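Local coordinates for protein scallop myosin (Argopecten irradians, PDB 1WDC) that serves as the regulatory light chain of molluscan muscle myosin, a calcium-binding subunit that makes the motor's activity dependent on calcium, at residues B[25-29]-B[39-43]; B[102-107]-B[137-142]; B[109-113]-B[125-129]. All coordinates share one frame. Numbering follows the deposited sequence.

Contact 1: B[25-29]-B[39-43]. With MG (magnesium ion), chain D.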
loop_
_atom_site.group_PDB
_atom_site.type_symbol
_atom_site.label_atom_id
_atom_site.label_comp_id
_atom_site.label_asym_id
_atom_site.label_seq_id
_atom_site.Cartn_x
_atom_site.Cartn_y
_atom_site.Cartn_z
ATOM N N SER B 25 41.830 3.091 -8.078
ATOM C CA SER B 25 43.161 3.246 -8.665
ATOM C C SER B 25 43.170 3.837 -10.095
ATOM O O SER B 25 44.230 4.079 -10.687
ATOM C CB SER B 25 43.897 1.900 -8.622
ATOM O OG SER B 25 43.129 0.882 -9.232
ATOM N N MET B 26 41.985 4.146 -10.606
ATOM C CA MET B 26 41.832 4.902 -11.847
ATOM C C MET B 26 41.490 6.348 -11.520
ATOM O O MET B 26 41.785 7.256 -12.307
ATOM C CB MET B 26 40.696 4.313 -12.667
ATOM C CG MET B 26 41.136 3.471 -13.817
ATOM S SD MET B 26 39.750 3.327 -14.915
ATOM C CE MET B 26 39.753 4.970 -15.738
ATOM N N ILE B 27 40.698 6.519 -10.460
ATOM C CA ILE B 27 40.421 7.840 -9.908
ATOM C C ILE B 27 41.709 8.412 -9.313
ATOM O O ILE B 27 41.942 9.611 -9.395
ATOM C CB ILE B 27 39.351 7.784 -8.802
ATOM C CG1 ILE B 27 38.073 7.145 -9.351
ATOM C CG2 ILE B 27 39.059 9.185 -8.268
ATOM C CD1 ILE B 27 36.956 7.004 -8.292
ATOM N N ASP B 28 42.548 7.552 -8.741
ATOM C CA ASP B 28 43.784 8.000 -8.120
ATOM C C ASP B 28 44.867 8.264 -9.166
ATOM O O ASP B 28 45.941 7.655 -9.162
ATOM C CB ASP B 28 44.266 6.975 -7.100
ATOM C CG ASP B 28 45.598 7.335 -6.519
ATOM O OD1 ASP B 28 45.892 8.540 -6.424
ATOM O OD2 ASP B 28 46.403 6.416 -6.319
ATOM N N VAL B 29 44.640 9.314 -9.943
ATOM C CA VAL B 29 45.316 9.487 -11.221
ATOM C C VAL B 29 46.852 9.488 -11.114
ATOM O O VAL B 29 47.523 8.772 -11.872
ATOM C CB VAL B 29 44.778 10.766 -11.939
ATOM C CG1 VAL B 29 45.649 11.115 -13.126
ATOM C CG2 VAL B 29 43.334 10.530 -12.423
ATOM N N ASP B 39 43.075 14.992 -8.782
ATOM C CA ASP B 39 42.860 13.661 -9.382
ATOM C C ASP B 39 41.445 13.503 -9.952
ATOM O O ASP B 39 41.255 13.023 -11.069
ATOM C CB ASP B 39 43.016 12.582 -8.329
ATOM C CG ASP B 39 44.446 12.222 -8.052
ATOM O OD1 ASP B 39 45.326 12.260 -8.945
ATOM O OD2 ASP B 39 44.645 11.805 -6.916
ATOM N N ILE B 40 40.472 13.696 -9.069
ATOM C CA ILE B 40 39.070 13.804 -9.450
ATOM C C ILE B 40 38.853 14.676 -10.698
ATOM O O ILE B 40 38.110 14.280 -11.584
ATOM C CB ILE B 40 38.258 14.359 -8.266
ATOM C CG1 ILE B 40 38.286 13.379 -7.112
ATOM C CG2 ILE B 40 36.811 14.601 -8.655
ATOM C CD1 ILE B 40 37.582 13.942 -5.942
ATOM N N LYS B 41 39.470 15.866 -10.758
ATOM C CA LYS B 41 39.408 16.755 -11.933
ATOM C C LYS B 41 40.083 16.157 -13.156
ATOM O O LYS B 41 39.501 16.164 -14.236
ATOM C CB LYS B 41 40.055 18.102 -11.644
ATOM C CG LYS B 41 40.073 19.099 -12.815
ATOM C CD LYS B 41 40.234 20.545 -12.292
ATOM C CE LYS B 41 40.506 21.570 -13.396
ATOM N NZ LYS B 41 41.569 21.092 -14.339
ATOM N N ALA B 42 41.267 15.583 -12.989
ATOM C CA ALA B 42 41.944 14.997 -14.121
ATOM C C ALA B 42 41.109 13.837 -14.727
ATOM O O ALA B 42 40.861 13.812 -15.941
ATOM C CB ALA B 42 43.302 14.521 -13.707
ATOM N N ILE B 43 40.644 12.911 -13.873
ATOM C CA ILE B 43 39.802 11.782 -14.298
ATOM C C ILE B 43 38.416 12.207 -14.810
ATOM O O ILE B 43 37.988 11.702 -15.834
ATOM C CB ILE B 43 39.657 10.709 -13.161
ATOM C CG1 ILE B 43 39.163 9.365 -13.729
ATOM C CG2 ILE B 43 38.684 11.179 -12.086
ATOM C CD1 ILE B 43 39.718 8.973 -15.097
HETATM MG MG MG D . 46.355 10.814 -5.719
HETATM O O HOH W 1 46.463 13.092 -4.924
#
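This metal site combines apolar packing between two helices with ligands from the loop that joins them, and Ile43, Val29 and Asp39, the three residues with the most surface buried by this contact, divide these tasks. Ile43 points from helix 37-47 at the end of helix 14-27. Its CG1 lies 3.7 Å from Met26 O and its CD1 4.1 Å from Met26 CE, while Ile43 CG2 meets Ile27 CG2 at 4.3 Å. Val29, just past the first helix, closes over the same side chain, with Val29 CG2 3.8 Å from Ile43 CB and Val29 CG1 4.2 Å from Ala42 CB. Apolar side chains of another chain of the assembly pack on Met26, Ile27 and Ile43.

Asp39 turns toward the departing chain, its CB 3.3 Å from Ile27 O, and sends OD2 to the magnesium ion at 2.3 Å. Asp28, where the chain leaves helical geometry, supplies OD1 to the same ion at 2.4 Å, and its OD2 is held by Gly33 N. Water 1 binds MG at 2.4 Å through its O, and Asp30, Asp32 and Phe34 complete the shell. First and last ligands thus come from opposite ends of one loop, the helix-loop-helix architecture of an EF-hand.

Contact 2: B[102-107]-B[137-142]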
loop_
_atom_site.group_PDB
_atom_site.type_symbol
_atom_site.label_atom_id
_atom_site.label_comp_id
_atom_site.label_asym_id
_atom_site.label_seq_id
_atom_site.Cartn_x
_atom_site.Cartn_y
_atom_site.Cartn_z
ATOM N N LYS B 102 4.567 -10.990 -12.662
ATOM C CA LYS B 102 5.853 -10.291 -12.589
ATOM C C LYS B 102 5.890 -8.981 -13.376
ATOM O O LYS B 102 6.955 -8.545 -13.818
ATOM C CB LYS B 102 6.999 -11.207 -13.022
ATOM C CG LYS B 102 7.071 -12.592 -12.325
ATOM C CD LYS B 102 6.611 -12.568 -10.872
ATOM C CE LYS B 102 7.519 -13.395 -9.985
ATOM N NZ LYS B 102 8.792 -12.646 -9.631
ATOM N N LYS B 103 4.721 -8.365 -13.553
ATOM C CA LYS B 103 4.617 -7.006 -14.096
ATOM C C LYS B 103 3.508 -6.357 -13.341
ATOM O O LYS B 103 2.777 -7.036 -12.622
ATOM C CB LYS B 103 4.218 -6.989 -15.562
ATOM C CG LYS B 103 5.015 -7.895 -16.405
ATOM C CD LYS B 103 5.995 -7.128 -17.249
ATOM C CE LYS B 103 6.792 -8.120 -18.038
ATOM N NZ LYS B 103 7.165 -9.282 -17.165
ATOM N N LEU B 104 3.463 -5.031 -13.433
ATOM C CA LEU B 104 2.341 -4.225 -12.967
ATOM C C LEU B 104 1.940 -3.323 -14.125
ATOM O O LEU B 104 2.772 -2.935 -14.920
ATOM C CB LEU B 104 2.759 -3.370 -11.766
ATOM C CG LEU B 104 2.917 -4.066 -10.405
ATOM C CD1 LEU B 104 3.285 -3.069 -9.334
ATOM C CD2 LEU B 104 1.618 -4.744 -10.020
ATOM N N ASN B 105 0.650 -3.076 -14.286
ATOM C CA ASN B 105 0.185 -2.217 -15.346
ATOM C C ASN B 105 0.817 -0.872 -15.082
ATOM O O ASN B 105 0.855 -0.453 -13.949
ATOM C CB ASN B 105 -1.321 -2.077 -15.244
ATOM C CG ASN B 105 -2.087 -3.284 -15.815
ATOM O OD1 ASN B 105 -1.505 -4.268 -16.296
ATOM N ND2 ASN B 105 -3.410 -3.185 -15.790
ATOM N N ILE B 106 1.195 -0.145 -16.114
ATOM C CA ILE B 106 1.875 1.111 -15.884
ATOM C C ILE B 106 1.031 2.109 -15.087
ATOM O O ILE B 106 1.540 2.742 -14.150
ATOM C CB ILE B 106 2.354 1.774 -17.226
ATOM C CG1 ILE B 106 3.293 2.979 -16.934
ATOM C CG2 ILE B 106 1.149 2.208 -18.047
ATOM C CD1 ILE B 106 4.465 2.703 -15.961
ATOM N N GLU B 107 -0.286 2.081 -15.304
ATOM C CA GLU B 107 -1.181 3.086 -14.719
ATOM C C GLU B 107 -1.404 2.819 -13.241
ATOM O O GLU B 107 -1.619 3.728 -12.457
ATOM C CB GLU B 107 -2.543 3.110 -15.432
ATOM C CG GLU B 107 -2.594 2.401 -16.764
ATOM C CD GLU B 107 -2.834 0.918 -16.611
ATOM O OE1 GLU B 107 -3.915 0.527 -16.087
ATOM O OE2 GLU B 107 -1.937 0.147 -17.004
ATOM N N GLY B 137 2.528 -1.375 -21.961
ATOM C CA GLY B 137 1.706 -0.943 -20.852
ATOM C C GLY B 137 2.014 -1.660 -19.561
ATOM O O GLY B 137 1.383 -1.403 -18.562
ATOM N N LYS B 138 3.070 -2.460 -19.550
ATOM C CA LYS B 138 3.507 -3.164 -18.338
ATOM C C LYS B 138 4.877 -2.710 -17.850
ATOM O O LYS B 138 5.890 -3.063 -18.457
ATOM C CB LYS B 138 3.578 -4.680 -18.574
ATOM C CG LYS B 138 2.268 -5.417 -18.303
ATOM C CD LYS B 138 1.894 -6.306 -19.476
ATOM C CE LYS B 138 2.826 -7.538 -19.631
ATOM N NZ LYS B 138 2.979 -8.031 -21.063
ATOM N N PHE B 139 4.886 -2.271 -16.598
ATOM C CA PHE B 139 6.102 -2.001 -15.829
ATOM C C PHE B 139 6.736 -3.303 -15.285
ATOM O O PHE B 139 6.056 -4.121 -14.645
ATOM C CB PHE B 139 5.722 -1.023 -14.701
ATOM C CG PHE B 139 6.808 -0.769 -13.688
ATOM C CD1 PHE B 139 7.690 0.291 -13.857
ATOM C CD2 PHE B 139 6.816 -1.470 -12.482
ATOM C CE1 PHE B 139 8.538 0.647 -12.856
ATOM C CE2 PHE B 139 7.656 -1.121 -11.463
ATOM C CZ PHE B 139 8.522 -0.057 -11.637
ATOM N N ASP B 140 8.007 -3.532 -15.626
ATOM C CA ASP B 140 8.759 -4.710 -15.185
ATOM C C ASP B 140 9.469 -4.470 -13.813
ATOM O O ASP B 140 10.656 -4.158 -13.742
ATOM C CB ASP B 140 9.762 -5.102 -16.300
ATOM C CG ASP B 140 10.474 -6.437 -16.041
ATOM O OD1 ASP B 140 10.428 -6.953 -14.914
ATOM O OD2 ASP B 140 11.111 -6.976 -16.964
ATOM N N TYR B 141 8.772 -4.777 -12.725
ATOM C CA TYR B 141 9.301 -4.517 -11.405
ATOM C C TYR B 141 10.444 -5.434 -11.008
ATOM O O TYR B 141 11.154 -5.168 -10.037
ATOM C CB TYR B 141 8.197 -4.547 -10.360
ATOM C CG TYR B 141 7.561 -5.900 -10.091
ATOM C CD1 TYR B 141 8.214 -6.861 -9.296
ATOM C CD2 TYR B 141 6.267 -6.205 -10.565
ATOM C CE1 TYR B 141 7.623 -8.095 -9.030
ATOM C CE2 TYR B 141 5.650 -7.423 -10.244
ATOM C CZ TYR B 141 6.350 -8.357 -9.497
ATOM O OH TYR B 141 5.793 -9.552 -9.162
ATOM N N VAL B 142 10.587 -6.559 -11.689
ATOM C CA VAL B 142 11.680 -7.436 -11.342
ATOM C C VAL B 142 12.946 -6.765 -11.862
ATOM O O VAL B 142 13.915 -6.609 -11.120
ATOM C CB VAL B 142 11.525 -8.841 -11.943
ATOM C CG1 VAL B 142 12.693 -9.670 -11.569
ATOM C CG2 VAL B 142 10.289 -9.514 -11.417
HETATM O O HOH W 2 9.537 -9.495 -14.759
#
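The segments 102-107 and 137-142 run 140° apart end to end, and each passes from a brief strand into a helix. Their antiparallel pairing is consistent with the short bridge that joins the two loops of an EF-hand pair, here with no annotated metal site nearby. Leu104 and Phe139 form the hydrogen-bonded antiparallel pair: Leu104 N donates to Phe139 O at 3.0 Å, and Phe139 N donates to Leu104 O at 2.8 Å. Asn105 and Lys138 follow as a non-hydrogen-bonded pair, CA to CA 4.6 Å. Beyond them, Ile106 N, in the first turn of helix 106-115, donates to Gly137 O at 2.8 Å, so the pairing extends to the helix start. Gly137 has a positive phi, which suits glycine.

Leu104 and Phe139 direct their side chains to the same face of the sheet, where both touch Ile109. Beside them, Ile106 CD1 packs on Phe139 CB at 4.1 Å. Tyr141 leans back against the first segment, its CD2 4.0 Å from Leu104 CG, and has Lys102 O over one ring face; its hydroxyl is hydrogen-bonded to Asp97, and its ring meets that of Phe93. Asp140 occupies the N-cap of helix 141-149, with Asp140 OD1 accepting weakly from Val142 N at 3.3 Å. The same carboxylate is tied across the contact by water 2, whose O donates to Asp140 OD1 at 2.7 Å and to Lys102 O at 2.9 Å.

Contact 3: B[109-113]-B[125-129]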
loop_
_atom_site.group_PDB
_atom_site.type_symbol
_atom_site.label_atom_id
_atom_site.label_comp_id
_atom_site.label_asym_id
_atom_site.label_seq_id
_atom_site.Cartn_x
_atom_site.Cartn_y
_atom_site.Cartn_z
ATOM N N ILE B 109 0.889 1.233 -11.042
ATOM C CA ILE B 109 2.058 1.633 -10.259
ATOM C C ILE B 109 2.261 3.169 -10.155
ATOM O O ILE B 109 2.492 3.654 -9.069
ATOM C CB ILE B 109 3.376 0.910 -10.718
ATOM C CG1 ILE B 109 4.480 1.181 -9.695
ATOM C CG2 ILE B 109 3.851 1.390 -12.099
ATOM C CD1 ILE B 109 4.180 0.656 -8.316
ATOM N N LYS B 110 1.936 3.940 -11.194
ATOM C CA LYS B 110 1.980 5.408 -11.077
ATOM C C LYS B 110 0.991 5.894 -10.033
ATOM O O LYS B 110 1.267 6.821 -9.268
ATOM C CB LYS B 110 1.656 6.091 -12.416
ATOM C CG LYS B 110 2.646 5.749 -13.480
ATOM C CD LYS B 110 2.700 6.769 -14.573
ATOM C CE LYS B 110 4.073 6.693 -15.244
ATOM N NZ LYS B 110 4.125 7.392 -16.575
ATOM N N ASP B 111 -0.182 5.268 -10.034
ATOM C CA ASP B 111 -1.278 5.687 -9.168
ATOM C C ASP B 111 -0.960 5.395 -7.708
ATOM O O ASP B 111 -1.177 6.228 -6.836
ATOM C CB ASP B 111 -2.526 4.947 -9.607
ATOM C CG ASP B 111 -3.731 5.260 -8.756
ATOM O OD1 ASP B 111 -4.020 6.460 -8.570
ATOM O OD2 ASP B 111 -4.426 4.279 -8.351
ATOM N N LEU B 112 -0.336 4.246 -7.478
ATOM C CA LEU B 112 0.117 3.843 -6.150
ATOM C C LEU B 112 1.117 4.839 -5.590
ATOM O O LEU B 112 0.886 5.370 -4.524
ATOM C CB LEU B 112 0.762 2.457 -6.212
ATOM C CG LEU B 112 -0.194 1.279 -6.308
ATOM C CD1 LEU B 112 0.597 0.037 -6.649
ATOM C CD2 LEU B 112 -0.895 1.123 -4.971
ATOM N N LEU B 113 2.121 5.193 -6.404
ATOM C CA LEU B 113 3.271 6.031 -6.018
ATOM C C LEU B 113 2.941 7.487 -5.832
ATOM O O LEU B 113 3.351 8.117 -4.850
ATOM C CB LEU B 113 4.396 5.957 -7.058
ATOM C CG LEU B 113 5.223 4.675 -7.264
ATOM C CD1 LEU B 113 6.205 4.937 -8.408
ATOM C CD2 LEU B 113 5.972 4.287 -5.970
ATOM N N MET B 125 8.354 11.648 -9.714
ATOM C CA MET B 125 7.585 10.812 -10.659
ATOM C C MET B 125 8.257 10.832 -12.034
ATOM O O MET B 125 8.576 9.790 -12.637
ATOM C CB MET B 125 6.120 11.322 -10.785
ATOM C CG MET B 125 5.145 10.890 -9.668
ATOM S SD MET B 125 5.020 9.106 -9.381
ATOM C CE MET B 125 4.635 8.594 -10.928
ATOM N N ARG B 126 8.552 12.048 -12.468
ATOM C CA ARG B 126 9.284 12.270 -13.689
ATOM C C ARG B 126 10.592 11.421 -13.716
ATOM O O ARG B 126 10.873 10.699 -14.707
ATOM C CB ARG B 126 9.586 13.762 -13.767
ATOM C CG ARG B 126 9.582 14.360 -15.158
ATOM C CD ARG B 126 10.578 15.514 -15.242
ATOM N NE ARG B 126 11.790 15.059 -15.912
ATOM C CZ ARG B 126 13.033 15.353 -15.548
ATOM N NH1 ARG B 126 13.303 16.414 -14.791
ATOM N NH2 ARG B 126 14.018 14.652 -16.086
ATOM N N MET B 127 11.319 11.430 -12.587
ATOM C CA MET B 127 12.654 10.824 -12.487
ATOM C C MET B 127 12.633 9.314 -12.375
ATOM O O MET B 127 13.542 8.646 -12.839
ATOM C CB MET B 127 13.432 11.391 -11.291
ATOM C CG MET B 127 14.021 12.797 -11.484
ATOM S SD MET B 127 14.537 13.196 -13.219
ATOM C CE MET B 127 15.824 11.914 -13.574
ATOM N N THR B 128 11.631 8.782 -11.691
ATOM C CA THR B 128 11.517 7.348 -11.515
ATOM C C THR B 128 11.256 6.681 -12.834
ATOM O O THR B 128 11.870 5.669 -13.165
ATOM C CB THR B 128 10.372 7.049 -10.606
ATOM O OG1 THR B 128 10.666 7.593 -9.329
ATOM C CG2 THR B 128 10.160 5.583 -10.480
ATOM N N PHE B 129 10.321 7.254 -13.582
ATOM C CA PHE B 129 9.834 6.599 -14.787
ATOM C C PHE B 129 10.600 7.009 -16.064
ATOM O O PHE B 129 10.484 6.347 -17.094
ATOM C CB PHE B 129 8.315 6.831 -14.957
ATOM C CG PHE B 129 7.460 6.096 -13.946
ATOM C CD1 PHE B 129 7.291 4.728 -14.018
ATOM C CD2 PHE B 129 6.950 6.754 -12.840
ATOM C CE1 PHE B 129 6.643 4.037 -12.977
ATOM C CE2 PHE B 129 6.314 6.052 -11.814
ATOM C CZ PHE B 129 6.175 4.716 -11.888
#
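Helices that stand well apart can still pack closely if large side chains fill the gap. The axes of the short segments 109-113 and 125-129 come no nearer than 11.7 Å and run at 141° between their N-to-C directions, and the nearest CA atoms, those of Lys110 and Met125, are 7.8 Å apart. Phe129 and Met125, one helical turn apart, reach across the space to meet Lys110 and Leu113.

Phe129 is the larger bump. Its ring enters a hollow lined by Ile109, Lys110 and Leu113, with Phe129 CZ 3.5 Å from Leu113 CD1 and Phe129 CE1 3.9 Å from Ile109 CG2. Lys110 lays its aliphatic arm over one ring face: Lys110 CE stands 3.8 Å from the Phe129 centroid, 18° off the normal, a CH-pi contact. Further out, Lys110 NZ is 5.0 Å from that centroid and 30° off the normal, an off-centre cation-pi interaction. Met125 is the second bump. Its chi angles are all m, folding the thioether toward the other helix, so that Met125 SD reaches Leu113 CB at 4.0 Å and Met125 CE lies 4.1 Å from Lys110 CA. Leu113 is therefore touched by both residues.

This buried packing joins helix 106-115 to helix 122-131 across the intervening turn, where Leu113 shares backbone hydrogen bonding with Phe120. Apolar side chains of another chain of the assembly pack on Leu112, Leu113, Met127 and Thr128, while Phe129 also touches Ile106 at the start of helix 106-115, beside strand 104-105.

Overall arrangement
From the N terminus, contact 1 comes first, closing the short metal-binding loop between helices 14-27 and 37-47 before either of the others opens. The chain then passes to the far side of its centre, and contact 1 lies about 40 Å from contact 2 and 36 Å from contact 3, centre to centre. Contact 2 closes a much longer loop, joining strand 104-105 to strand 138-139, and contact 3 is nested inside it, linking helices 106-115 and 122-131. These two share helix 106-115 and merge into one core: Phe139 CE1 and Ile106 CD1 each approach Phe129 CE1 to 3.9 Å, and Leu104 CD1 lies 4.0 Å from Ile109 CD1.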